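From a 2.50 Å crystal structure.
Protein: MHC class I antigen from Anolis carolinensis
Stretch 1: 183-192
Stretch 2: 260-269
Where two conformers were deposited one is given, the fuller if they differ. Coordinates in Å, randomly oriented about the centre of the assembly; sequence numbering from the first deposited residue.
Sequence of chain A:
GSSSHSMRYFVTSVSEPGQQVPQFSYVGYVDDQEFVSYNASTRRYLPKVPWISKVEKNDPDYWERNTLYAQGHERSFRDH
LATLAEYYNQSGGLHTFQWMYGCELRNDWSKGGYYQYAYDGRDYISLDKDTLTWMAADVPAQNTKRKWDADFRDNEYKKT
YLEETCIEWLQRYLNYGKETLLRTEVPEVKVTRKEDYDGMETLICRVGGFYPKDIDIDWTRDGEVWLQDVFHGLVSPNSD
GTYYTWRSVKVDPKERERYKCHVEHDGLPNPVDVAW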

ATOM      1  N   ARG A 183       4.253  15.375   9.599  1.00 25.68           N
ATOM      2  CA  ARG A 183       3.240  15.723  10.577  1.00 30.77           C
ATOM      3  C   ARG A 183       2.934  14.524  11.476  1.00 32.39           C
ATOM      4  O   ARG A 183       3.304  13.379  11.190  1.00 23.05           O
ATOM      5  CB  ARG A 183       1.968  16.189   9.876  1.00 25.17           C
ATOM      6  CG  ARG A 183       1.092  15.032   9.368  1.00 25.32           C
ATOM      7  CD  ARG A 183      -0.012  15.566   8.455  1.00 16.60           C
ATOM      8  NE  ARG A 183      -1.060  14.583   8.191  1.00 18.28           N
ATOM      9  CZ  ARG A 183      -0.946  13.536   7.378  1.00 23.16           C
ATOM     10  NH1 ARG A 183       0.190  13.291   6.732  1.00 25.04           N
ATOM     11  NH2 ARG A 183      -1.980  12.724   7.220  1.00 21.07           N
ATOM     12  N   THR A 184       2.251  14.793  12.583  1.00 25.91           N
ATOM     13  CA  THR A 184       1.693  13.727  13.405  1.00 33.13           C
ATOM     14  C   THR A 184       0.221  14.029  13.616  1.00 27.80           C
ATOM     15  O   THR A 184      -0.157  15.184  13.830  1.00 35.38           O
ATOM     16  CB  THR A 184       2.403  13.574  14.775  1.00 29.30           C
ATOM     17  OG1 THR A 184       2.076  14.692  15.607  1.00 53.86           O
ATOM     18  CG2 THR A 184       3.921  13.509  14.617  1.00 32.14           C
ATOM     19  N   GLU A 185      -0.610  12.997  13.515  1.00 30.21           N
ATOM     20  CA  GLU A 185      -2.032  13.098  13.817  1.00 30.02           C
ATOM     21  C   GLU A 185      -2.357  12.153  14.970  1.00 25.06           C
ATOM     22  O   GLU A 185      -1.932  10.994  14.963  1.00 23.24           O
ATOM     23  CB  GLU A 185      -2.879  12.784  12.584  1.00 22.86           C
ATOM     24  CG  GLU A 185      -2.607  13.726  11.420  1.00 24.99           C
ATOM     25  CD  GLU A 185      -3.843  14.021  10.569  1.00 34.92           C
ATOM     26  OE1 GLU A 185      -4.936  14.249  11.145  1.00 36.37           O
ATOM     27  OE2 GLU A 185      -3.716  14.039   9.317  1.00 33.41           O
ATOM     28  N   VAL A 186      -3.105  12.654  15.951  1.00 33.94           N
ATOM     29  CA  VAL A 186      -3.308  11.936  17.220  1.00 30.70           C
ATOM     30  C   VAL A 186      -4.280  10.777  17.011  1.00 23.24           C
ATOM     31  O   VAL A 186      -5.352  10.971  16.423  1.00 25.54           O
ATOM     32  CB  VAL A 186      -3.820  12.891  18.295  1.00 34.70           C
ATOM     33  CG1 VAL A 186      -3.983  12.152  19.614  1.00 29.68           C
ATOM     34  CG2 VAL A 186      -2.870  14.069  18.453  1.00 33.44           C
ATOM     35  N   PRO A 187      -3.943   9.562  17.441  1.00 26.14           N
ATOM     36  CA  PRO A 187      -4.924   8.472  17.417  1.00 27.96           C
ATOM     37  C   PRO A 187      -6.179   8.819  18.209  1.00 29.85           C
ATOM     38  O   PRO A 187      -6.140   9.537  19.213  1.00 16.17           O
ATOM     39  CB  PRO A 187      -4.176   7.301  18.065  1.00 27.68           C
ATOM     40  CG  PRO A 187      -2.741   7.662  17.979  1.00 25.79           C
ATOM     41  CD  PRO A 187      -2.665   9.145  18.037  1.00 20.20           C
ATOM     42  N   GLU A 188      -7.299   8.295  17.727  1.00 33.41           N
ATOM     43  CA  GLU A 188      -8.617   8.456  18.326  1.00 31.84           C
ATOM     44  C   GLU A 188      -9.062   7.064  18.748  1.00 26.17           C
ATOM     45  O   GLU A 188      -9.376   6.229  17.889  1.00 25.86           O
ATOM     46  CB  GLU A 188      -9.596   9.094  17.329  1.00 28.91           C
ATOM     47  CG  GLU A 188      -9.087  10.406  16.699  1.00 36.28           C
ATOM     48  CD  GLU A 188      -9.371  10.552  15.183  1.00 45.45           C
ATOM     49  OE1 GLU A 188     -10.330   9.938  14.658  1.00 46.78           O
ATOM     50  OE2 GLU A 188      -8.627  11.305  14.512  1.00 46.82           O
ATOM     51  N   VAL A 189      -9.077   6.817  20.062  1.00 24.11           N
ATOM     52  CA  VAL A 189      -9.263   5.486  20.645  1.00 24.85           C
ATOM     53  C   VAL A 189     -10.648   5.387  21.270  1.00 31.71           C
ATOM     54  O   VAL A 189     -10.995   6.173  22.160  1.00 33.25           O
ATOM     55  CB  VAL A 189      -8.201   5.183  21.712  1.00 32.80           C
ATOM     56  CG1 VAL A 189      -8.301   3.715  22.155  1.00 28.71           C
ATOM     57  CG2 VAL A 189      -6.813   5.534  21.209  1.00 33.80           C
ATOM     58  N   LYS A 190     -11.415   4.394  20.847  1.00 33.80           N
ATOM     59  CA  LYS A 190     -12.765   4.189  21.345  1.00 32.99           C
ATOM     60  C   LYS A 190     -12.946   2.713  21.673  1.00 29.59           C
ATOM     61  O   LYS A 190     -12.654   1.851  20.844  1.00 29.64           O
ATOM     62  CB  LYS A 190     -13.794   4.660  20.302  1.00 31.61           C
ATOM     63  CG  LYS A 190     -15.230   4.291  20.588  1.00 30.84           C
ATOM     64  CD  LYS A 190     -16.051   5.552  20.692  1.00 39.93           C
ATOM     65  CE  LYS A 190     -17.539   5.275  20.806  1.00 36.17           C
ATOM     66  NZ  LYS A 190     -18.067   4.742  19.543  1.00 40.88           N
ATOM     67  N   VAL A 191     -13.403   2.418  22.879  1.00 29.11           N
ATOM     68  CA  VAL A 191     -13.659   1.043  23.305  1.00 31.53           C
ATOM     69  C   VAL A 191     -15.157   0.799  23.274  1.00 28.18           C
ATOM     70  O   VAL A 191     -15.925   1.542  23.893  1.00 36.12           O
ATOM     71  CB  VAL A 191     -13.102   0.755  24.714  1.00 33.98           C
ATOM     72  CG1 VAL A 191     -13.302  -0.713  25.054  1.00 26.03           C
ATOM     73  CG2 VAL A 191     -11.635   1.126  24.817  1.00 27.09           C
ATOM     74  N   THR A 192     -15.574  -0.246  22.574  1.00 24.05           N
ATOM     75  CA  THR A 192     -16.943  -0.714  22.629  1.00 24.26           C
ATOM     76  C   THR A 192     -16.999  -2.139  23.190  1.00 41.06           C
ATOM     77  O   THR A 192     -15.977  -2.800  23.407  1.00 39.46           O
ATOM     78  CB  THR A 192     -17.588  -0.641  21.242  1.00 33.33           C
ATOM     79  OG1 THR A 192     -16.777  -1.365  20.310  1.00 40.44           O
ATOM     80  CG2 THR A 192     -17.734   0.818  20.790  1.00 19.06           C
ATOM     81  N   LYS A 260      -7.987  -2.946  29.628  1.00 37.68           N
ATOM     82  CA  LYS A 260      -7.820  -1.604  29.094  1.00 33.86           C
ATOM     83  C   LYS A 260      -7.128  -1.719  27.751  1.00 39.18           C
ATOM     84  O   LYS A 260      -6.296  -2.610  27.554  1.00 35.36           O
ATOM     85  CB  LYS A 260      -6.981  -0.730  30.029  1.00 32.82           C
ATOM     86  CG  LYS A 260      -7.722  -0.267  31.270  1.00 41.17           C
ATOM     87  CD  LYS A 260      -6.786   0.409  32.251  1.00 36.83           C
ATOM     88  CE  LYS A 260      -7.435   0.468  33.618  1.00 32.48           C
ATOM     89  NZ  LYS A 260      -8.190   1.721  33.807  1.00 35.01           N
ATOM     90  N   CYS A 261      -7.471  -0.835  26.827  1.00 38.59           N
ATOM     91  CA  CYS A 261      -6.802  -0.808  25.535  1.00 28.75           C
ATOM     92  C   CYS A 261      -5.612   0.149  25.622  1.00 39.23           C
ATOM     93  O   CYS A 261      -5.790   1.350  25.852  1.00 41.74           O
ATOM     94  CB  CYS A 261      -7.773  -0.395  24.436  1.00 31.66           C
ATOM     95  SG  CYS A 261      -6.979  -0.189  22.842  1.00 45.81           S
ATOM     96  N   HIS A 262      -4.403  -0.382  25.452  1.00 27.71           N
ATOM     97  CA  HIS A 262      -3.171   0.381  25.612  1.00 34.02           C
ATOM     98  C   HIS A 262      -2.594   0.758  24.245  1.00 40.64           C
ATOM     99  O   HIS A 262      -2.402  -0.114  23.387  1.00 35.02           O
ATOM    100  CB  HIS A 262      -2.150  -0.428  26.415  1.00 32.64           C
ATOM    101  CG  HIS A 262      -0.864   0.295  26.645  1.00 32.89           C
ATOM    102  ND1 HIS A 262      -0.675   1.144  27.710  1.00 33.63           N
ATOM    103  CD2 HIS A 262       0.289   0.312  25.938  1.00 32.43           C
ATOM    104  CE1 HIS A 262       0.545   1.647  27.658  1.00 31.55           C
ATOM    105  NE2 HIS A 262       1.151   1.159  26.591  1.00 36.82           N
ATOM    106  N   VAL A 263      -2.298   2.051  24.053  1.00 29.11           N
ATOM    107  CA  VAL A 263      -1.925   2.595  22.750  1.00 35.04           C
ATOM    108  C   VAL A 263      -0.705   3.501  22.903  1.00 35.86           C
ATOM    109  O   VAL A 263      -0.709   4.424  23.727  1.00 29.92           O
ATOM    110  CB  VAL A 263      -3.092   3.374  22.105  1.00 35.13           C
ATOM    111  CG1 VAL A 263      -2.665   3.954  20.758  1.00 28.58           C
ATOM    112  CG2 VAL A 263      -4.301   2.479  21.938  1.00 29.51           C
ATOM    113  N   GLU A 264       0.331   3.247  22.103  1.00 29.89           N
ATOM    114  CA  GLU A 264       1.527   4.086  22.073  1.00 34.32           C
ATOM    115  C   GLU A 264       1.751   4.585  20.649  1.00 29.16           C
ATOM    116  O   GLU A 264       1.689   3.801  19.692  1.00 20.01           O
ATOM    117  CB  GLU A 264       2.769   3.326  22.578  1.00 26.21           C
ATOM    118  N   HIS A 265       2.027   5.882  20.516  1.00 30.93           N
ATOM    119  CA  HIS A 265       2.141   6.504  19.205  1.00 31.84           C
ATOM    120  C   HIS A 265       2.857   7.839  19.338  1.00 33.07           C
ATOM    121  O   HIS A 265       2.801   8.479  20.392  1.00 33.45           O
ATOM    122  CB  HIS A 265       0.755   6.698  18.588  1.00 33.72           C
ATOM    123  CG  HIS A 265       0.777   7.107  17.147  1.00 33.61           C
ATOM    124  ND1 HIS A 265       0.793   8.426  16.747  1.00 29.99           N
ATOM    125  CD2 HIS A 265       0.759   6.368  16.013  1.00 33.05           C
ATOM    126  CE1 HIS A 265       0.786   8.482  15.428  1.00 29.43           C
ATOM    127  NE2 HIS A 265       0.763   7.247  14.958  1.00 28.22           N
ATOM    128  N   ASP A 266       3.504   8.268  18.244  1.00 31.40           N
ATOM    129  CA  ASP A 266       4.162   9.579  18.226  1.00 35.29           C
ATOM    130  C   ASP A 266       3.208  10.729  18.575  1.00 40.26           C
ATOM    131  O   ASP A 266       3.647  11.767  19.084  1.00 33.86           O
ATOM    132  CB  ASP A 266       4.784   9.844  16.853  1.00 42.54           C
ATOM    133  CG  ASP A 266       6.013   8.991  16.576  1.00 42.62           C
ATOM    134  OD1 ASP A 266       6.417   8.173  17.438  1.00 44.99           O
ATOM    135  OD2 ASP A 266       6.587   9.168  15.480  1.00 39.18           O
ATOM    136  N   GLY A 267       1.914  10.588  18.285  1.00 36.38           N
ATOM    137  CA  GLY A 267       0.986  11.644  18.647  1.00 34.58           C
ATOM    138  C   GLY A 267       0.674  11.726  20.124  1.00 38.20           C
ATOM    139  O   GLY A 267       0.088  12.720  20.563  1.00 40.01           O
ATOM    140  N   LEU A 268       1.046  10.705  20.895  1.00 49.11           N
ATOM    141  CA  LEU A 268       0.755  10.641  22.324  1.00 44.63           C
ATOM    142  C   LEU A 268       2.054  10.856  23.085  1.00 42.17           C
ATOM    143  O   LEU A 268       2.904   9.952  23.131  1.00 36.15           O
ATOM    144  CB  LEU A 268       0.136   9.289  22.698  1.00 33.26           C
ATOM    145  CG  LEU A 268      -1.025   8.796  21.839  1.00 27.83           C
ATOM    146  CD1 LEU A 268      -1.399   7.405  22.254  1.00 24.07           C
ATOM    147  CD2 LEU A 268      -2.206   9.723  21.952  1.00 23.29           C
ATOM    148  N   PRO A 269       2.267  12.027  23.682  1.00 43.23           N
ATOM    149  CA  PRO A 269       3.450  12.174  24.546  1.00 40.11           C
ATOM    150  C   PRO A 269       3.464  11.143  25.670  1.00 56.44           C
ATOM    151  O   PRO A 269       4.526  10.591  25.980  1.00 61.27           O
ATOM    152  CB  PRO A 269       3.331  13.620  25.049  1.00 37.47           C
ATOM    153  CG  PRO A 269       1.854  13.962  24.890  1.00 37.08           C
ATOM    154  CD  PRO A 269       1.420  13.234  23.660  1.00 36.50           C
TER

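The closest approach of the two backbones falls not between the strands but at a turn, where Gly 267 lies against the loop that leads into the first strand. Its CA is 4.5 Å from the CA of Val 186, and the absence of a side chain makes this proximity possible. A CB built in ideal geometry on Gly 267 would point toward the first stretch and lie 3.1 Å from Val 186 CA and 3.3 Å from Pro 187 CD, both too tight for carbon atoms that are not bonded. Even so, no hydrogen bond links the two stretches, and the contact rests on van der Waals packing.

The turn that presents this glycine is a type I beta turn from His 265 to Leu 268, closed by a hydrogen bond from Leu 268 N to His 265 O (2.9 Å). A second bond, from Gly 267 N to His 265 ND1 (2.9 Å), is nearly straight at 169°. Because it uses ND1 as the acceptor, it ties the imidazole to the turn's own backbone and helps fix the ring's orientation, while NE2 is satisfied elsewhere in the structure.

Held in this way, the buried ring offers a face to Pro 187. Pro 187 CG sits 4.0 Å from the centroid of the His 265 ring and 28° off the ring normal, a CH-pi contact in which a proline C-H group meets the pi cloud; its nearest ring atom is His 265 CG, at 3.7 Å. The carbonyl oxygen Glu 185 O approaches the same ring obliquely, 3.7 Å from His 265 CE1. The proline also touches Leu 268, with 4.0 Å between Pro 187 CD and Leu 268 CD2, and that same methyl, Leu 268 CD2, lies 3.8 Å from Val 186 CG1. Although the CA-to-CB bond of Leu 268 points sideways, the end of its side chain comes nearer to the first stretch.

Beyond the turn, strands 188-192 and 260-264 run roughly antiparallel, at 162°, with their axes 8.6 Å apart at closest approach. This spacing is too wide for backbone pairing and suits two layers that meet through their side chains. Alternation along each strand sorts the residues: Val 189 and Val 191 point toward the other stretch, as do Cys 261 and Val 263, whereas Glu 188, Lys 190, Lys 260, His 262 and Glu 264 point away. None of these five touches the opposing stretch, which leaves the seam between the strands apolar; the side chain of Glu 264 is not modelled beyond CB. Within the seam, Val 189 CG2 meets Val 263 CG2 at 4.0 Å, Val 189 CG1 lies 4.2 Å from Cys 261 SG, and Val 191 CG2 is 4.2 Å from Cys 261 CB. The cysteine is covalently bonded elsewhere in the structure.

At the start of the first stretch, Arg 183 NE forms a salt bridge with Glu 185 OE2 (2.9 Å). Neither side chain comes within contact distance of the second stretch, so the charged pair lies outside the packing, though Glu 185 takes part through its carbonyl oxygen.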